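Local coordinates for deacetylase EF_0837 (Enterococcus faecalis, PDB 2ICS), which hydrolyses acetyl-(R)-mandelate in vitro, though with very low efficiency, as a binuclear zinc enzyme of the amidohydrolase type, at residues A[20-25]-A[30-35]; A[175-180]-A[202-207]. One frame throughout, in Å; residues are numbered along the deposited sequence.

Interaction 1 (A[20-25]-A[30-35])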
# COMPACT_ATOMS: atom_id res chain seq x y z
N VAL A 20 1.32 -25.23 -6.63
CA VAL A 20 0.15 -24.56 -7.18
C VAL A 20 0.21 -24.33 -8.68
O VAL A 20 1.28 -24.12 -9.25
CB VAL A 20 -0.08 -23.20 -6.47
CG1 VAL A 20 0.98 -22.20 -6.88
CG2 VAL A 20 -1.46 -22.67 -6.80
N GLU A 21 -0.95 -24.40 -9.32
CA GLU A 21 -1.09 -24.17 -10.75
C GLU A 21 -2.35 -23.33 -10.87
O GLU A 21 -3.34 -23.58 -10.18
CB GLU A 21 -1.26 -25.49 -11.52
CG GLU A 21 -0.18 -26.52 -11.22
CD GLU A 21 0.01 -27.53 -12.35
OE1 GLU A 21 -0.99 -27.92 -12.99
OE2 GLU A 21 1.17 -27.94 -12.59
N ILE A 22 -2.32 -22.32 -11.73
CA ILE A 22 -3.47 -21.44 -11.90
C ILE A 22 -3.99 -21.42 -13.33
O ILE A 22 -3.22 -21.32 -14.28
CB ILE A 22 -3.13 -19.98 -11.47
CG1 ILE A 22 -2.70 -19.93 -10.00
CG2 ILE A 22 -4.33 -19.07 -11.66
CD1 ILE A 22 -1.29 -20.42 -9.75
N ALA A 23 -5.31 -21.51 -13.48
CA ALA A 23 -5.95 -21.50 -14.79
C ALA A 23 -6.68 -20.17 -14.94
O ALA A 23 -7.45 -19.78 -14.06
CB ALA A 23 -6.93 -22.66 -14.90
N ILE A 24 -6.44 -19.48 -16.05
CA ILE A 24 -7.05 -18.18 -16.29
C ILE A 24 -7.88 -18.09 -17.57
O ILE A 24 -7.48 -18.61 -18.62
CB ILE A 24 -5.97 -17.08 -16.34
CG1 ILE A 24 -5.24 -17.00 -15.00
CG2 ILE A 24 -6.58 -15.74 -16.72
CD1 ILE A 24 -4.01 -16.12 -15.01
N LYS A 25 -9.02 -17.41 -17.49
CA LYS A 25 -9.88 -17.21 -18.65
C LYS A 25 -10.73 -15.96 -18.44
O LYS A 25 -11.37 -15.79 -17.41
CB LYS A 25 -10.78 -18.42 -18.88
CG LYS A 25 -11.92 -18.57 -17.89
CD LYS A 25 -12.86 -19.69 -18.31
CE LYS A 25 -14.06 -19.78 -17.39
NZ LYS A 25 -15.03 -20.83 -17.84
N ALA A 30 -9.84 -18.90 -13.21
CA ALA A 30 -10.83 -19.95 -13.45
C ALA A 30 -10.63 -21.23 -12.64
O ALA A 30 -11.56 -22.01 -12.47
CB ALA A 30 -10.87 -20.28 -14.94
N ALA A 31 -9.41 -21.45 -12.14
CA ALA A 31 -9.13 -22.65 -11.35
C ALA A 31 -7.77 -22.58 -10.69
O ALA A 31 -6.84 -21.99 -11.23
CB ALA A 31 -9.21 -23.89 -12.24
N VAL A 32 -7.67 -23.18 -9.51
CA VAL A 32 -6.43 -23.21 -8.75
C VAL A 32 -6.29 -24.55 -8.06
O VAL A 32 -7.18 -24.96 -7.31
CB VAL A 32 -6.39 -22.10 -7.66
CG1 VAL A 32 -5.06 -22.15 -6.92
CG2 VAL A 32 -6.60 -20.73 -8.30
N ALA A 33 -5.19 -25.24 -8.29
CA ALA A 33 -4.95 -26.54 -7.68
C ALA A 33 -3.48 -26.90 -7.78
O ALA A 33 -2.73 -26.26 -8.51
CB ALA A 33 -5.80 -27.61 -8.38
N ALA A 34 -3.07 -27.93 -7.04
CA ALA A 34 -1.68 -28.37 -7.06
C ALA A 34 -1.34 -28.81 -8.49
O ALA A 34 -0.20 -28.66 -8.94
CB ALA A 34 -1.48 -29.52 -6.09
N THR A 35 -2.33 -29.33 -9.19
CA THR A 35 -2.15 -29.77 -10.57
C THR A 35 -3.42 -29.53 -11.37
O THR A 35 -4.52 -29.89 -10.95
CB THR A 35 -1.78 -31.27 -10.64
OG1 THR A 35 -0.48 -31.47 -10.08
CG2 THR A 35 -1.78 -31.76 -12.09
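A beta hairpin of the small four-stranded sheet brings E21, A23 and their neighbours against A30 to A33, the two strands running antiparallel with axes 4.6 Å apart. E21 and A33 form a hydrogen-bonded pair: E21 N gives to A33 O at 2.7 Å, and A33 N returns a straighter bond to E21 O. At the next such pair A23 N reaches A31 O at 2.8 Å, almost linear at 172°. The carbonyl of A23 then takes two donors from one face of its plane, A30 N at 2.7 Å and A31 N at 3.2 Å, which marks a classic beta bulge with A30 and A31 both opposite A23. The methyls of A23 and A31 touch, CB to CB, at 3.7 Å. On the other face V32 holds CG1 anti to its backbone N (chi1 -179°), and this methyl meets V20 CG2 obliquely at 3.6 Å; I22 packs more loosely beside V32 CG2. Past the bulge, K25 lays its CG against A30 CB. E21 extends along the backbone of A34 and T35, its OE1 bonded to I36 N and paired with K10. The backbone bonds hold the strands together and fix their register, shifted at the A30-A31 bulge, while E21 OE1 links the chain just after the second strand (through I36) with strand 5-13 (through K10, which would be expected to offset the carboxylate's charge).

Interaction 2 (A[175-180]-A[202-207])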
# COMPACT_ATOMS: atom_id res chain seq x y z
N GLN A 175 -16.44 13.06 9.04
CA GLN A 175 -17.78 13.47 8.63
C GLN A 175 -17.99 13.07 7.17
O GLN A 175 -19.02 12.50 6.82
CB GLN A 175 -17.93 14.98 8.78
CG GLN A 175 -19.24 15.55 8.23
CD GLN A 175 -19.22 17.06 8.16
OE1 GLN A 175 -18.99 17.74 9.17
NE2 GLN A 175 -19.47 17.61 6.97
N ILE A 176 -17.00 13.39 6.34
CA ILE A 176 -17.04 13.06 4.92
C ILE A 176 -17.17 11.55 4.74
O ILE A 176 -17.81 11.08 3.79
CB ILE A 176 -15.75 13.53 4.22
CG1 ILE A 176 -15.67 15.06 4.27
CG2 ILE A 176 -15.73 13.03 2.77
CD1 ILE A 176 -14.38 15.62 3.77
N GLN A 177 -16.56 10.79 5.65
CA GLN A 177 -16.61 9.33 5.59
C GLN A 177 -18.05 8.91 5.87
O GLN A 177 -18.60 8.04 5.19
CB GLN A 177 -15.67 8.71 6.64
CG GLN A 177 -15.71 7.18 6.68
CD GLN A 177 -14.74 6.60 7.71
OE1 GLN A 177 -14.83 6.89 8.90
NE2 GLN A 177 -13.82 5.76 7.24
N GLN A 178 -18.64 9.53 6.87
CA GLN A 178 -20.01 9.26 7.27
C GLN A 178 -20.96 9.55 6.10
O GLN A 178 -21.92 8.82 5.87
CB GLN A 178 -20.39 10.13 8.46
CG GLN A 178 -21.76 9.86 9.05
CD GLN A 178 -21.80 8.59 9.87
OE1 GLN A 178 -21.55 7.50 9.36
NE2 GLN A 178 -22.13 8.72 11.15
N GLU A 179 -20.68 10.62 5.37
CA GLU A 179 -21.51 11.04 4.25
C GLU A 179 -21.35 10.20 2.98
O GLU A 179 -22.11 10.36 2.03
CB GLU A 179 -21.23 12.51 3.91
CG GLU A 179 -21.74 13.50 4.95
CD GLU A 179 -21.32 14.93 4.66
OE1 GLU A 179 -21.53 15.40 3.52
OE2 GLU A 179 -20.78 15.59 5.58
N ASN A 180 -20.36 9.30 2.97
CA ASN A 180 -20.14 8.47 1.79
C ASN A 180 -20.04 6.97 2.08
O ASN A 180 -19.06 6.31 1.70
CB ASN A 180 -18.89 8.95 1.05
CG ASN A 180 -19.00 10.39 0.57
OD1 ASN A 180 -19.07 11.32 1.38
ND2 ASN A 180 -19.02 10.58 -0.74
N LEU A 202 -9.74 9.70 17.52
CA LEU A 202 -10.83 9.90 16.58
C LEU A 202 -10.97 8.80 15.53
O LEU A 202 -12.01 8.67 14.89
CB LEU A 202 -10.69 11.26 15.89
CG LEU A 202 -11.13 12.49 16.69
CD1 LEU A 202 -10.26 12.66 17.93
CD2 LEU A 202 -11.02 13.72 15.79
N MSE A 203 -9.93 8.00 15.36
CA MSE A 203 -9.97 6.92 14.38
C MSE A 203 -10.68 5.68 14.92
O MSE A 203 -10.64 5.40 16.11
CB MSE A 203 -8.56 6.57 13.92
CG MSE A 203 -7.85 7.73 13.22
SE MSE A 203 -6.08 7.29 12.60
CE MSE A 203 -5.12 7.60 14.22
N GLU A 204 -11.31 4.93 14.02
CA GLU A 204 -12.04 3.73 14.39
C GLU A 204 -11.54 2.52 13.62
O GLU A 204 -10.76 2.65 12.67
CB GLU A 204 -13.53 3.92 14.11
CG GLU A 204 -14.15 5.14 14.77
CD GLU A 204 -15.58 5.39 14.31
OE1 GLU A 204 -15.79 5.63 13.10
OE2 GLU A 204 -16.50 5.34 15.16
N LYS A 205 -11.99 1.33 14.03
CA LYS A 205 -11.61 0.10 13.36
C LYS A 205 -11.88 0.30 11.87
O LYS A 205 -12.94 0.81 11.50
CB LYS A 205 -12.44 -1.07 13.88
CG LYS A 205 -12.16 -2.38 13.15
CD LYS A 205 -13.10 -3.48 13.60
CE LYS A 205 -12.83 -4.77 12.85
NZ LYS A 205 -13.77 -5.87 13.23
N GLY A 206 -10.93 -0.08 11.03
CA GLY A 206 -11.11 0.07 9.60
C GLY A 206 -10.38 1.28 9.05
O GLY A 206 -10.03 1.30 7.86
N ASP A 207 -10.16 2.29 9.88
CA ASP A 207 -9.43 3.47 9.45
C ASP A 207 -7.98 3.05 9.34
O ASP A 207 -7.46 2.34 10.20
CB ASP A 207 -9.57 4.62 10.46
CG ASP A 207 -10.98 5.21 10.49
OD1 ASP A 207 -11.65 5.22 9.43
OD2 ASP A 207 -11.41 5.69 11.56
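Q177 and D207 meet through one side-chain hydrogen bond, Q177 NE2 to D207 OD1 at 3.1 Å, with an angle of 158° at the hydrogen. The oxygen is approached nearly along its C-O axis and lies close to the amide plane; amide and carboxylate are only 17° from coplanar. Q177 gets there by stretching straight out from its helix, with CG anti to the backbone N (chi1 178°) and the chain extended beyond. Directly bound to the same groups, K174 NZ forms salt bridges with D207 OD2 and E204 OE1 and a hydrogen bond with Q177 OE1. D207 OD2 also accepts E204 N at 2.6 Å on its anti side, tilted out of the carboxylate plane, while D207 N bonds back to E204 O and closes a type II turn in which G206 takes a positive phi. Q177 NE2 also donates to I183 O, so both ends of the amide are held and its rotation is fixed. In the fold, the pair spans from the C-terminal part of helix 168-178 to the loop between helix 196-202 and strand 208-210, with L185, just ahead of strand 186-189, packed against both side chains.

Interactions 1 and 2 belong to separate parts of the molecule: their centres are 38 Å apart, their nearest atoms about 27 Å, and the hairpin is complete in the chain before the second contact begins. Interaction 1 sits in the small peripheral sheet, its centre about 26 Å from the centre of the chain and away from the zinc site. Interaction 2 lies in the TIM barrel, where strand 186-189 carries the zinc ligand H188, and H211 follows immediately after strand 208-210. The D207 side chain is still about 12 Å from that of H188, so the cluster does not touch the metal site, though the barrel strands that follow its segments lead to it.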